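Local coordinates for protein putative cytosine/guanine deaminase (Unidentified, PDB 2PAJ) that hydrolytically deaminates 2-amino-4-hydroxypteridines such as isoxanthopterin to 2,4-dihydroxypteridines, releasing ammonium, with a zinc ion in its active site, at residues A[112-117]-A[472-477]; A[348-353]-A[384-389]; A[352-357]-A[433-438]. All coordinates share one frame; numbering follows the deposited sequence.

Contact 1: residues A[112-117]-A[472-477]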
ATOM      1  N   GLU A 112     -13.287  12.334 -15.215  1.00 72.73           N
ATOM      2  CA  GLU A 112     -14.106  11.903 -14.084  1.00 74.23           C
ATOM      3  C   GLU A 112     -14.245  10.382 -14.083  1.00 73.05           C
ATOM      4  O   GLU A 112     -13.619   9.669 -13.299  1.00 72.85           O
ATOM      5  CB  GLU A 112     -15.498  12.542 -14.210  1.00 77.47           C
ATOM      6  CG  GLU A 112     -16.539  12.046 -13.222  1.00 80.32           C
ATOM      7  CD  GLU A 112     -16.141  12.327 -11.790  1.00 82.20           C
ATOM      8  OE1 GLU A 112     -15.300  13.231 -11.581  1.00 83.40           O
ATOM      9  OE2 GLU A 112     -16.675  11.658 -10.873  1.00 84.15           O
ATOM     10  N   ARG A 113     -15.097   9.921 -14.991  1.00 71.41           N
ATOM     11  CA  ARG A 113     -15.414   8.521 -15.188  1.00 69.42           C
ATOM     12  C   ARG A 113     -14.182   7.627 -15.172  1.00 66.94           C
ATOM     13  O   ARG A 113     -14.099   6.671 -14.396  1.00 66.30           O
ATOM     14  CB  ARG A 113     -16.149   8.370 -16.525  1.00 72.65           C
ATOM     15  CG  ARG A 113     -16.401   6.941 -16.947  1.00 77.68           C
ATOM     16  CD  ARG A 113     -17.639   6.368 -16.251  1.00 82.41           C
ATOM     17  NE  ARG A 113     -17.533   4.918 -16.047  1.00 85.32           N
ATOM     18  CZ  ARG A 113     -16.949   4.339 -14.995  1.00 85.29           C
ATOM     19  NH1 ARG A 113     -16.414   5.079 -14.021  1.00 84.79           N
ATOM     20  NH2 ARG A 113     -16.885   3.012 -14.929  1.00 85.54           N
ATOM     21  N   ARG A 114     -13.229   7.950 -16.038  1.00 63.03           N
ATOM     22  CA  ARG A 114     -12.008   7.179 -16.162  1.00 59.15           C
ATOM     23  C   ARG A 114     -11.160   7.062 -14.912  1.00 57.91           C
ATOM     24  O   ARG A 114     -10.828   5.950 -14.497  1.00 59.23           O
ATOM     25  CB  ARG A 114     -11.180   7.720 -17.331  1.00 58.01           C
ATOM     26  CG  ARG A 114     -11.828   7.403 -18.670  1.00 57.73           C
ATOM     27  CD  ARG A 114     -11.100   8.016 -19.848  1.00 57.50           C
ATOM     28  NE  ARG A 114     -11.733   7.646 -21.111  1.00 55.69           N
ATOM     29  CZ  ARG A 114     -11.419   8.169 -22.292  1.00 57.23           C
ATOM     30  NH1 ARG A 114     -10.474   9.095 -22.385  1.00 58.22           N
ATOM     31  NH2 ARG A 114     -12.049   7.759 -23.384  1.00 58.88           N
ATOM     32  N   PHE A 115     -10.813   8.190 -14.304  1.00 54.94           N
ATOM     33  CA  PHE A 115      -9.992   8.160 -13.100  1.00 51.05           C
ATOM     34  C   PHE A 115     -10.638   7.233 -12.084  1.00 51.32           C
ATOM     35  O   PHE A 115      -9.976   6.418 -11.445  1.00 51.54           O
ATOM     36  CB  PHE A 115      -9.878   9.553 -12.488  1.00 46.56           C
ATOM     37  CG  PHE A 115      -8.910   9.630 -11.336  1.00 41.78           C
ATOM     38  CD1 PHE A 115      -7.541   9.686 -11.566  1.00 40.23           C
ATOM     39  CD2 PHE A 115      -9.361   9.628 -10.028  1.00 41.24           C
ATOM     40  CE1 PHE A 115      -6.641   9.736 -10.527  1.00 36.08           C
ATOM     41  CE2 PHE A 115      -8.468   9.677  -8.971  1.00 39.61           C
ATOM     42  CZ  PHE A 115      -7.102   9.733  -9.219  1.00 37.95           C
ATOM     43  N   ARG A 116     -11.948   7.363 -11.954  1.00 52.83           N
ATOM     44  CA  ARG A 116     -12.727   6.562 -11.016  1.00 54.44           C
ATOM     45  C   ARG A 116     -12.649   5.056 -11.296  1.00 53.83           C
ATOM     46  O   ARG A 116     -12.601   4.244 -10.369  1.00 53.12           O
ATOM     47  CB  ARG A 116     -14.178   7.032 -11.075  1.00 55.46           C
ATOM     48  CG  ARG A 116     -15.060   6.492  -9.992  1.00 57.14           C
ATOM     49  CD  ARG A 116     -15.995   7.589  -9.571  1.00 59.53           C
ATOM     50  NE  ARG A 116     -16.098   7.671  -8.123  1.00 61.84           N
ATOM     51  CZ  ARG A 116     -16.439   8.774  -7.470  1.00 64.87           C
ATOM     52  NH1 ARG A 116     -16.706   9.893  -8.145  1.00 65.38           N
ATOM     53  NH2 ARG A 116     -16.517   8.759  -6.144  1.00 65.42           N
ATOM     54  N   LEU A 117     -12.649   4.703 -12.579  1.00 52.12           N
ATOM     55  CA  LEU A 117     -12.583   3.318 -13.003  1.00 51.88           C
ATOM     56  C   LEU A 117     -11.223   2.707 -12.690  1.00 52.71           C
ATOM     57  O   LEU A 117     -11.142   1.613 -12.138  1.00 52.59           O
ATOM     58  CB  LEU A 117     -12.844   3.219 -14.502  1.00 50.34           C
ATOM     59  CG  LEU A 117     -12.951   1.804 -15.067  1.00 50.07           C
ATOM     60  CD1 LEU A 117     -14.248   1.138 -14.590  1.00 48.90           C
ATOM     61  CD2 LEU A 117     -12.913   1.880 -16.580  1.00 51.21           C
ATOM     62  N   ARG A 472     -12.521  -2.957 -20.768  1.00 60.24           N
ATOM     63  CA  ARG A 472     -12.246  -3.334 -22.142  1.00 60.93           C
ATOM     64  C   ARG A 472     -12.693  -2.220 -23.098  1.00 62.12           C
ATOM     65  O   ARG A 472     -12.031  -1.956 -24.104  1.00 62.58           O
ATOM     66  CB  ARG A 472     -12.966  -4.647 -22.457  1.00 60.34           C
ATOM     67  CG  ARG A 472     -12.129  -5.662 -23.206  1.00 59.49           C
ATOM     68  CD  ARG A 472     -12.893  -6.953 -23.398  1.00 61.47           C
ATOM     69  NE  ARG A 472     -13.089  -7.674 -22.144  1.00 63.68           N
ATOM     70  CZ  ARG A 472     -14.279  -7.964 -21.626  1.00 65.27           C
ATOM     71  NH1 ARG A 472     -15.388  -7.586 -22.254  1.00 65.22           N
ATOM     72  NH2 ARG A 472     -14.363  -8.647 -20.487  1.00 65.76           N
ATOM     73  N   ARG A 473     -13.808  -1.568 -22.767  1.00 62.86           N
ATOM     74  CA  ARG A 473     -14.358  -0.482 -23.578  1.00 63.65           C
ATOM     75  C   ARG A 473     -13.522   0.789 -23.489  1.00 62.16           C
ATOM     76  O   ARG A 473     -13.164   1.404 -24.505  1.00 60.41           O
ATOM     77  CB  ARG A 473     -15.777  -0.140 -23.122  1.00 66.98           C
ATOM     78  CG  ARG A 473     -16.854  -1.138 -23.495  1.00 72.75           C
ATOM     79  CD  ARG A 473     -18.223  -0.552 -23.149  1.00 78.24           C
ATOM     80  NE  ARG A 473     -19.310  -1.525 -23.267  1.00 83.02           N
ATOM     81  CZ  ARG A 473     -20.606  -1.228 -23.142  1.00 86.32           C
ATOM     82  NH1 ARG A 473     -20.992   0.028 -22.885  1.00 86.79           N
ATOM     83  NH2 ARG A 473     -21.525  -2.186 -23.293  1.00 87.22           N
ATOM     84  N   VAL A 474     -13.247   1.188 -22.254  1.00 60.79           N
ATOM     85  CA  VAL A 474     -12.467   2.380 -21.992  1.00 60.06           C
ATOM     86  C   VAL A 474     -11.082   2.288 -22.610  1.00 60.87           C
ATOM     87  O   VAL A 474     -10.574   3.284 -23.129  1.00 61.22           O
ATOM     88  CB  VAL A 474     -12.318   2.609 -20.490  1.00 60.50           C
ATOM     89  CG1 VAL A 474     -11.525   3.871 -20.245  1.00 58.86           C
ATOM     90  CG2 VAL A 474     -13.698   2.682 -19.833  1.00 59.90           C
ATOM     91  N   VAL A 475     -10.474   1.098 -22.552  1.00 60.74           N
ATOM     92  CA  VAL A 475      -9.142   0.902 -23.120  1.00 60.24           C
ATOM     93  C   VAL A 475      -9.191   1.140 -24.628  1.00 60.38           C
ATOM     94  O   VAL A 475      -8.277   1.743 -25.188  1.00 59.95           O
ATOM     95  CB  VAL A 475      -8.584  -0.522 -22.821  1.00 60.56           C
ATOM     96  CG1 VAL A 475      -7.284  -0.736 -23.574  1.00 59.19           C
ATOM     97  CG2 VAL A 475      -8.333  -0.682 -21.330  1.00 59.58           C
ATOM     98  N   ARG A 476     -10.257   0.667 -25.276  1.00 60.74           N
ATOM     99  CA  ARG A 476     -10.442   0.869 -26.715  1.00 61.49           C
ATOM    100  C   ARG A 476     -10.496   2.377 -26.962  1.00 60.62           C
ATOM    101  O   ARG A 476      -9.755   2.911 -27.788  1.00 60.18           O
ATOM    102  CB  ARG A 476     -11.769   0.268 -27.194  1.00 64.55           C
ATOM    103  CG  ARG A 476     -11.891  -1.238 -27.113  1.00 69.99           C
ATOM    104  CD  ARG A 476     -13.374  -1.667 -27.137  1.00 75.83           C
ATOM    105  NE  ARG A 476     -13.539  -3.120 -27.304  1.00 80.64           N
ATOM    106  CZ  ARG A 476     -14.422  -3.865 -26.631  1.00 82.23           C
ATOM    107  NH1 ARG A 476     -15.230  -3.299 -25.732  1.00 83.10           N
ATOM    108  NH2 ARG A 476     -14.501  -5.180 -26.852  1.00 82.51           N
ATOM    109  N   GLU A 477     -11.390   3.053 -26.242  1.00 59.74           N
ATOM    110  CA  GLU A 477     -11.547   4.501 -26.361  1.00 60.03           C
ATOM    111  C   GLU A 477     -10.190   5.147 -26.194  1.00 59.51           C
ATOM    112  O   GLU A 477      -9.755   5.948 -27.019  1.00 59.65           O
ATOM    113  CB  GLU A 477     -12.484   5.019 -25.278  1.00 59.91           C
ATOM    114  CG  GLU A 477     -13.928   4.640 -25.468  1.00 60.09           C
ATOM    115  CD  GLU A 477     -14.706   4.763 -24.182  1.00 62.41           C
ATOM    116  OE1 GLU A 477     -14.385   5.681 -23.394  1.00 62.26           O
ATOM    117  OE2 GLU A 477     -15.628   3.943 -23.954  1.00 63.16           O
TER
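R114 NH2 is gripped by two carboxylates of the C-terminal helix: E477 across this contact and E481 one turn further on. R114 NH2 lies 3.1 Å from E477 OE1, and the hydrogen bond of this salt bridge is nearly straight, 173° at the hydrogen. The oxygen sits in the guanidinium plane and accepts through its anti lone pair, the one turned away from the other carboxylate oxygen; the two flat groups are inclined by 34°. R114 NH1 donates to the carbonyl of L109, which should further limit rotation of the group. With the arginine chain extended from CG to NE, its stem runs past V474 in the opposite direction, and V474 CG1 comes within 3.9 Å of both CG and NE of R114. The other valine branch, V474 CG2, meets L117 CD2 tip to tip at 3.4 Å. The interface therefore has an apolar patch between L117 and V474, with the R114-E477 salt bridge beside it. The two helical segments cross steeply, at -126° with 11.5 Å between axes. Helix 112-127, which leads into barrel strand 131-136, packs against the C-terminal helix 464-483, where L117 also rests on L467 and E470, while F115 packs on S149 and L153 of helix 149-159 and R116 pairs with E155 and E156 there.

Contact 2: residues A[348-353]-A[384-389]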
ATOM      1  N   SER A 348       1.450 -11.162  -5.608  1.00 49.03           N
ATOM      2  CA  SER A 348       2.460 -11.278  -6.647  1.00 48.87           C
ATOM      3  C   SER A 348       3.732 -10.593  -6.166  1.00 51.10           C
ATOM      4  O   SER A 348       4.839 -11.096  -6.384  1.00 52.81           O
ATOM      5  CB  SER A 348       1.992 -10.594  -7.928  1.00 48.25           C
ATOM      6  OG  SER A 348       0.761 -11.132  -8.374  1.00 48.78           O
ATOM      7  N   GLU A 349       3.557  -9.445  -5.512  1.00 51.36           N
ATOM      8  CA  GLU A 349       4.662  -8.645  -4.995  1.00 51.41           C
ATOM      9  C   GLU A 349       5.431  -9.326  -3.887  1.00 51.18           C
ATOM     10  O   GLU A 349       6.660  -9.345  -3.880  1.00 52.29           O
ATOM     11  CB  GLU A 349       4.141  -7.289  -4.502  1.00 51.45           C
ATOM     12  CG  GLU A 349       4.172  -6.195  -5.558  1.00 53.56           C
ATOM     13  CD  GLU A 349       5.594  -5.801  -5.936  1.00 55.79           C
ATOM     14  OE1 GLU A 349       6.430  -5.630  -5.023  1.00 56.76           O
ATOM     15  OE2 GLU A 349       5.883  -5.642  -7.135  1.00 56.22           O
ATOM     16  N   VAL A 350       4.695  -9.880  -2.943  1.00 50.36           N
ATOM     17  CA  VAL A 350       5.291 -10.575  -1.818  1.00 49.98           C
ATOM     18  C   VAL A 350       6.039 -11.828  -2.301  1.00 48.46           C
ATOM     19  O   VAL A 350       7.085 -12.199  -1.766  1.00 47.93           O
ATOM     20  CB  VAL A 350       4.179 -10.910  -0.798  1.00 50.76           C
ATOM     21  CG1 VAL A 350       4.498 -12.151  -0.009  1.00 53.15           C
ATOM     22  CG2 VAL A 350       3.997  -9.723   0.128  1.00 48.61           C
ATOM     23  N   HIS A 351       5.510 -12.458  -3.343  1.00 47.60           N
ATOM     24  CA  HIS A 351       6.123 -13.646  -3.909  1.00 46.45           C
ATOM     25  C   HIS A 351       7.471 -13.311  -4.535  1.00 46.68           C
ATOM     26  O   HIS A 351       8.449 -14.043  -4.381  1.00 46.04           O
ATOM     27  CB  HIS A 351       5.210 -14.230  -4.971  1.00 45.20           C
ATOM     28  CG  HIS A 351       5.665 -15.556  -5.487  1.00 47.85           C
ATOM     29  ND1 HIS A 351       5.461 -15.956  -6.787  1.00 47.37           N
ATOM     30  CD2 HIS A 351       6.271 -16.593  -4.865  1.00 48.61           C
ATOM     31  CE1 HIS A 351       5.917 -17.184  -6.947  1.00 47.85           C
ATOM     32  NE2 HIS A 351       6.413 -17.594  -5.795  1.00 50.86           N
ATOM     33  N   MET A 352       7.502 -12.201  -5.258  1.00 46.29           N
ATOM     34  CA  MET A 352       8.711 -11.745  -5.920  1.00 47.71           C
ATOM     35  C   MET A 352       9.745 -11.292  -4.891  1.00 46.91           C
ATOM     36  O   MET A 352      10.948 -11.481  -5.077  1.00 46.33           O
ATOM     37  CB  MET A 352       8.370 -10.590  -6.870  1.00 49.68           C
ATOM     38  CG  MET A 352       9.545 -10.060  -7.693  1.00 51.52           C
ATOM     39  SD  MET A 352      10.156 -11.185  -8.958  1.00 54.25           S
ATOM     40  CE  MET A 352      11.665 -11.754  -8.213  1.00 56.11           C
ATOM     41  N   THR A 353       9.263 -10.692  -3.806  1.00 45.53           N
ATOM     42  CA  THR A 353      10.123 -10.209  -2.738  1.00 46.22           C
ATOM     43  C   THR A 353      10.853 -11.377  -2.097  1.00 47.28           C
ATOM     44  O   THR A 353      12.071 -11.345  -1.917  1.00 47.52           O
ATOM     45  CB  THR A 353       9.297  -9.504  -1.666  1.00 44.65           C
ATOM     46  OG1 THR A 353       8.426  -8.561  -2.286  1.00 44.73           O
ATOM     47  CG2 THR A 353      10.196  -8.774  -0.693  1.00 44.91           C
ATOM     48  N   ALA A 384       8.418 -15.252   7.203  1.00 54.49           N
ATOM     49  CA  ALA A 384       7.974 -14.365   8.276  1.00 53.30           C
ATOM     50  C   ALA A 384       8.624 -13.013   8.075  1.00 52.77           C
ATOM     51  O   ALA A 384       8.017 -11.967   8.271  1.00 52.07           O
ATOM     52  CB  ALA A 384       8.374 -14.934   9.629  1.00 51.27           C
ATOM     53  N   GLU A 385       9.884 -13.064   7.682  1.00 54.18           N
ATOM     54  CA  GLU A 385      10.693 -11.891   7.419  1.00 54.76           C
ATOM     55  C   GLU A 385       9.951 -10.997   6.437  1.00 54.29           C
ATOM     56  O   GLU A 385       9.804  -9.802   6.647  1.00 54.56           O
ATOM     57  CB  GLU A 385      12.001 -12.367   6.812  1.00 58.28           C
ATOM     58  CG  GLU A 385      13.247 -11.717   7.338  1.00 62.69           C
ATOM     59  CD  GLU A 385      13.489 -10.393   6.690  1.00 64.03           C
ATOM     60  OE1 GLU A 385      14.643  -9.905   6.728  1.00 65.30           O
ATOM     61  OE2 GLU A 385      12.508  -9.844   6.151  1.00 63.92           O
ATOM     62  N   VAL A 386       9.476 -11.602   5.361  1.00 54.04           N
ATOM     63  CA  VAL A 386       8.747 -10.894   4.324  1.00 53.76           C
ATOM     64  C   VAL A 386       7.320 -10.524   4.729  1.00 55.40           C
ATOM     65  O   VAL A 386       6.818  -9.465   4.361  1.00 56.54           O
ATOM     66  CB  VAL A 386       8.722 -11.747   3.047  1.00 51.83           C
ATOM     67  CG1 VAL A 386       7.958 -11.043   1.945  1.00 50.60           C
ATOM     68  CG2 VAL A 386      10.153 -12.047   2.619  1.00 51.56           C
ATOM     69  N   ILE A 387       6.665 -11.397   5.486  1.00 55.39           N
ATOM     70  CA  ILE A 387       5.306 -11.124   5.925  1.00 53.77           C
ATOM     71  C   ILE A 387       5.328  -9.884   6.802  1.00 52.91           C
ATOM     72  O   ILE A 387       4.366  -9.130   6.852  1.00 52.49           O
ATOM     73  CB  ILE A 387       4.710 -12.316   6.719  1.00 53.69           C
ATOM     74  CG1 ILE A 387       4.463 -13.503   5.784  1.00 52.99           C
ATOM     75  CG2 ILE A 387       3.402 -11.908   7.371  1.00 51.63           C
ATOM     76  CD1 ILE A 387       3.973 -14.751   6.498  1.00 53.95           C
ATOM     77  N   HIS A 388       6.440  -9.673   7.487  1.00 52.38           N
ATOM     78  CA  HIS A 388       6.577  -8.514   8.351  1.00 51.89           C
ATOM     79  C   HIS A 388       6.603  -7.262   7.498  1.00 50.70           C
ATOM     80  O   HIS A 388       5.879  -6.306   7.763  1.00 50.70           O
ATOM     81  CB  HIS A 388       7.870  -8.589   9.158  1.00 52.47           C
ATOM     82  CG  HIS A 388       7.981  -7.519  10.189  1.00 54.05           C
ATOM     83  ND1 HIS A 388       9.064  -6.673  10.272  1.00 55.52           N
ATOM     84  CD2 HIS A 388       7.124  -7.135  11.159  1.00 54.49           C
ATOM     85  CE1 HIS A 388       8.868  -5.809  11.250  1.00 55.50           C
ATOM     86  NE2 HIS A 388       7.698  -6.069  11.803  1.00 57.04           N
ATOM     87  N   TRP A 389       7.450  -7.280   6.474  1.00 48.37           N
ATOM     88  CA  TRP A 389       7.590  -6.152   5.564  1.00 46.27           C
ATOM     89  C   TRP A 389       6.264  -5.771   4.927  1.00 45.68           C
ATOM     90  O   TRP A 389       5.947  -4.591   4.807  1.00 45.05           O
ATOM     91  CB  TRP A 389       8.593  -6.490   4.465  1.00 45.71           C
ATOM     92  CG  TRP A 389       9.988  -6.626   4.950  1.00 48.28           C
ATOM     93  CD1 TRP A 389      10.493  -6.166   6.133  1.00 46.72           C
ATOM     94  CD2 TRP A 389      11.102  -7.166   4.226  1.00 49.23           C
ATOM     95  NE1 TRP A 389      11.851  -6.373   6.193  1.00 47.88           N
ATOM     96  CE2 TRP A 389      12.258  -6.982   5.035  1.00 49.45           C
ATOM     97  CE3 TRP A 389      11.244  -7.778   2.969  1.00 49.84           C
ATOM     98  CZ2 TRP A 389      13.544  -7.391   4.628  1.00 50.65           C
ATOM     99  CZ3 TRP A 389      12.517  -8.182   2.564  1.00 51.69           C
ATOM    100  CH2 TRP A 389      13.653  -7.982   3.394  1.00 50.96           C
TER
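Two helices on the outer layer of the amidohydrolase TIM barrel meet here: helix 346-359, which follows strand 331-333 and the metal-binding D336, and helix 383-398. V386 faces the first helix at the point of closest backbone approach, where the CA atoms of V350 and V386 are 7.1 Å apart. The valines pass alongside each other in opposite directions, with V350 CG1 and V386 CG1 separated by 4.1 Å; V386 CG1 also lies 4.0 Å from V350 O. One turn on, T353 CG2 approaches the rim of the W389 indole in the plane of the ring, 3.9 Å from CE3 and almost as near to CZ3. This methyl reaches the ring edge because it stands anti to the threonine nitrogen, while OG1 (chi1 -49°) turns back along its own helix and donates to E349 O. That carbonyl also receives the backbone N-H of T353, the two donors coming from opposite faces of its plane, with OG1 tilted 37° out of it. Strand 331-333 lies against the pair, since V350, T353 and W389 all touch I333; V350 further meets W72 of strand 67-73. All four residues that touch are buried, and no hydrogen bond joins the segments. Cohesion across the contact is thus by van der Waals packing of methyls and an indole rim, and the threonine hydroxyl is satisfied within its own helix, presenting only hydrocarbon to the tryptophan.

Contact 3: residues A[352-357]-A[433-438]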
ATOM      1  N   MET A 352       7.502 -12.201  -5.258  1.00 46.29           N
ATOM      2  CA  MET A 352       8.711 -11.745  -5.920  1.00 47.71           C
ATOM      3  C   MET A 352       9.745 -11.292  -4.891  1.00 46.91           C
ATOM      4  O   MET A 352      10.948 -11.481  -5.077  1.00 46.33           O
ATOM      5  CB  MET A 352       8.370 -10.590  -6.870  1.00 49.68           C
ATOM      6  CG  MET A 352       9.545 -10.060  -7.693  1.00 51.52           C
ATOM      7  SD  MET A 352      10.156 -11.185  -8.958  1.00 54.25           S
ATOM      8  CE  MET A 352      11.665 -11.754  -8.213  1.00 56.11           C
ATOM      9  N   THR A 353       9.263 -10.692  -3.806  1.00 45.53           N
ATOM     10  CA  THR A 353      10.123 -10.209  -2.738  1.00 46.22           C
ATOM     11  C   THR A 353      10.853 -11.377  -2.097  1.00 47.28           C
ATOM     12  O   THR A 353      12.071 -11.345  -1.917  1.00 47.52           O
ATOM     13  CB  THR A 353       9.297  -9.504  -1.666  1.00 44.65           C
ATOM     14  OG1 THR A 353       8.426  -8.561  -2.286  1.00 44.73           O
ATOM     15  CG2 THR A 353      10.196  -8.774  -0.693  1.00 44.91           C
ATOM     16  N   TRP A 354      10.097 -12.410  -1.750  1.00 48.55           N
ATOM     17  CA  TRP A 354      10.672 -13.592  -1.134  1.00 50.22           C
ATOM     18  C   TRP A 354      11.679 -14.292  -2.042  1.00 50.24           C
ATOM     19  O   TRP A 354      12.774 -14.637  -1.604  1.00 50.45           O
ATOM     20  CB  TRP A 354       9.567 -14.568  -0.746  1.00 53.59           C
ATOM     21  CG  TRP A 354      10.066 -15.822  -0.094  1.00 57.04           C
ATOM     22  CD1 TRP A 354      10.750 -15.932   1.092  1.00 58.25           C
ATOM     23  CD2 TRP A 354       9.904 -17.151  -0.588  1.00 57.74           C
ATOM     24  NE1 TRP A 354      11.020 -17.250   1.358  1.00 57.86           N
ATOM     25  CE2 TRP A 354      10.514 -18.021   0.348  1.00 58.24           C
ATOM     26  CE3 TRP A 354       9.308 -17.691  -1.734  1.00 59.00           C
ATOM     27  CZ2 TRP A 354      10.538 -19.410   0.180  1.00 59.02           C
ATOM     28  CZ3 TRP A 354       9.333 -19.062  -1.906  1.00 61.67           C
ATOM     29  CH2 TRP A 354       9.950 -19.915  -0.946  1.00 60.21           C
ATOM     30  N   LEU A 355      11.309 -14.503  -3.303  1.00 50.58           N
ATOM     31  CA  LEU A 355      12.203 -15.169  -4.249  1.00 52.59           C
ATOM     32  C   LEU A 355      13.514 -14.432  -4.410  1.00 54.82           C
ATOM     33  O   LEU A 355      14.578 -15.044  -4.423  1.00 54.46           O
ATOM     34  CB  LEU A 355      11.539 -15.326  -5.616  1.00 51.74           C
ATOM     35  CG  LEU A 355      10.434 -16.385  -5.726  1.00 52.50           C
ATOM     36  CD1 LEU A 355       9.928 -16.452  -7.154  1.00 50.70           C
ATOM     37  CD2 LEU A 355      10.971 -17.738  -5.307  1.00 49.51           C
ATOM     38  N   ALA A 356      13.435 -13.114  -4.539  1.00 58.03           N
ATOM     39  CA  ALA A 356      14.624 -12.291  -4.689  1.00 59.82           C
ATOM     40  C   ALA A 356      15.492 -12.362  -3.434  1.00 62.29           C
ATOM     41  O   ALA A 356      16.717 -12.268  -3.515  1.00 63.56           O
ATOM     42  CB  ALA A 356      14.227 -10.875  -4.964  1.00 59.36           C
ATOM     43  N   GLN A 357      14.864 -12.529  -2.273  1.00 65.24           N
ATOM     44  CA  GLN A 357      15.607 -12.628  -1.020  1.00 68.87           C
ATOM     45  C   GLN A 357      16.228 -14.025  -0.852  1.00 71.32           C
ATOM     46  O   GLN A 357      17.152 -14.218  -0.051  1.00 72.57           O
ATOM     47  CB  GLN A 357      14.697 -12.310   0.177  1.00 69.30           C
ATOM     48  CG  GLN A 357      14.140 -10.885   0.175  1.00 70.68           C
ATOM     49  CD  GLN A 357      15.157  -9.839  -0.298  1.00 71.72           C
ATOM     50  OE1 GLN A 357      16.279  -9.771   0.210  1.00 70.07           O
ATOM     51  NE2 GLN A 357      14.757  -9.014  -1.275  1.00 72.62           N
ATOM     52  N   GLY A 433       2.244 -21.141   1.975  1.00 51.79           N
ATOM     53  CA  GLY A 433       1.616 -21.024   0.664  1.00 51.41           C
ATOM     54  C   GLY A 433       1.292 -19.678   0.036  1.00 50.47           C
ATOM     55  O   GLY A 433       1.621 -19.447  -1.131  1.00 49.98           O
ATOM     56  N   PRO A 434       0.619 -18.779   0.764  1.00 49.68           N
ATOM     57  CA  PRO A 434       0.266 -17.457   0.235  1.00 48.18           C
ATOM     58  C   PRO A 434       1.438 -16.656  -0.331  1.00 47.31           C
ATOM     59  O   PRO A 434       1.260 -15.837  -1.226  1.00 49.28           O
ATOM     60  CB  PRO A 434      -0.369 -16.770   1.441  1.00 47.91           C
ATOM     61  CG  PRO A 434      -1.022 -17.900   2.152  1.00 47.71           C
ATOM     62  CD  PRO A 434       0.025 -18.985   2.097  1.00 49.23           C
ATOM     63  N   VAL A 435       2.634 -16.901   0.190  1.00 45.43           N
ATOM     64  CA  VAL A 435       3.834 -16.193  -0.245  1.00 42.85           C
ATOM     65  C   VAL A 435       4.737 -16.977  -1.182  1.00 44.70           C
ATOM     66  O   VAL A 435       5.402 -16.396  -2.039  1.00 45.48           O
ATOM     67  CB  VAL A 435       4.690 -15.816   0.952  1.00 40.93           C
ATOM     68  CG1 VAL A 435       6.010 -15.242   0.485  1.00 36.62           C
ATOM     69  CG2 VAL A 435       3.934 -14.870   1.843  1.00 40.48           C
ATOM     70  N   ALA A 436       4.757 -18.298  -1.016  1.00 44.89           N
ATOM     71  CA  ALA A 436       5.632 -19.148  -1.808  1.00 43.95           C
ATOM     72  C   ALA A 436       5.019 -19.898  -2.991  1.00 44.03           C
ATOM     73  O   ALA A 436       5.723 -20.212  -3.945  1.00 45.53           O
ATOM     74  CB  ALA A 436       6.336 -20.129  -0.881  1.00 41.36           C
ATOM     75  N   SER A 437       3.717 -20.164  -2.951  1.00 43.74           N
ATOM     76  CA  SER A 437       3.063 -20.931  -4.013  1.00 44.58           C
ATOM     77  C   SER A 437       2.746 -20.228  -5.325  1.00 44.29           C
ATOM     78  O   SER A 437       2.404 -20.878  -6.307  1.00 42.65           O
ATOM     79  CB  SER A 437       1.774 -21.543  -3.472  1.00 46.20           C
ATOM     80  OG  SER A 437       2.022 -22.281  -2.291  1.00 48.22           O
ATOM     81  N   GLY A 438       2.849 -18.904  -5.343  1.00 45.29           N
ATOM     82  CA  GLY A 438       2.516 -18.171  -6.546  1.00 44.39           C
ATOM     83  C   GLY A 438       1.011 -18.151  -6.680  1.00 43.02           C
ATOM     84  O   GLY A 438       0.307 -18.406  -5.715  1.00 41.85           O
TER
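Aromatic packing comes first: the six-membered ring of W354 meets A436 obliquely, with A436 CB 3.3 Å from W354 CZ3 and 3.6 Å from W354 CH2. A436 CA adds to the contact 3.7 Å from CZ3 of W354. The indole reaches this far because W354 CG is anti to the backbone nitrogen (chi1 -180°), which carries the ring out from helix 346-359 toward the short helix 433-436. The same ring takes part in a cation-pi interaction with R358, one turn further along its own helix, and its side chain also touches I383 at the start of helix 383-398. Aliphatic packing involves the stem of the tryptophan: V435 CG1 sits 3.8 Å from W354 CB and slightly further from CG, the two side chains crossing at a slant. V435 and W354 also mark the closest backbone approach, 7.4 Å between their CA atoms. In fold terms, the contact places helix 433-436, which comes between strands 414-418 and 442-448 in the chain, against an outer helix of the amidohydrolase barrel, away from the annotated sites. P434 and V435 both touch Y69 of strand 67-73, tying this short helix to the barrel wall as well. No hydrogen bond joins the two segments; S437 O accepts from R423 NE. S437 N donates to G433 O at 2.9 Å, closing a helical turn, and G438 then leaves the helical conformation with positive phi (75°). On the other segment A356 N donates to M352 O at 3.0 Å.

Contacts 2 and 3 share helix 346-359, their centres only 6 Å apart, and M352 and T353 belong to both. They touch directly: V350 CG1 of contact 2 lies 3.3 Å from V435 CG2 of contact 3, and H351 NE2 packs 3.3 Å from A436 O. One helix is thus flanked by 384-389 and by 433-438. Contact 1 is remote, its centre 32 Å from each of the others and its nearest atoms about 18 Å from contact 2. None reaches the zinc site: the T353 side chain is about 12 Å from those of the zinc ligands D336 and H76, and R114 is similarly far from Q81, a probable substrate-binding residue.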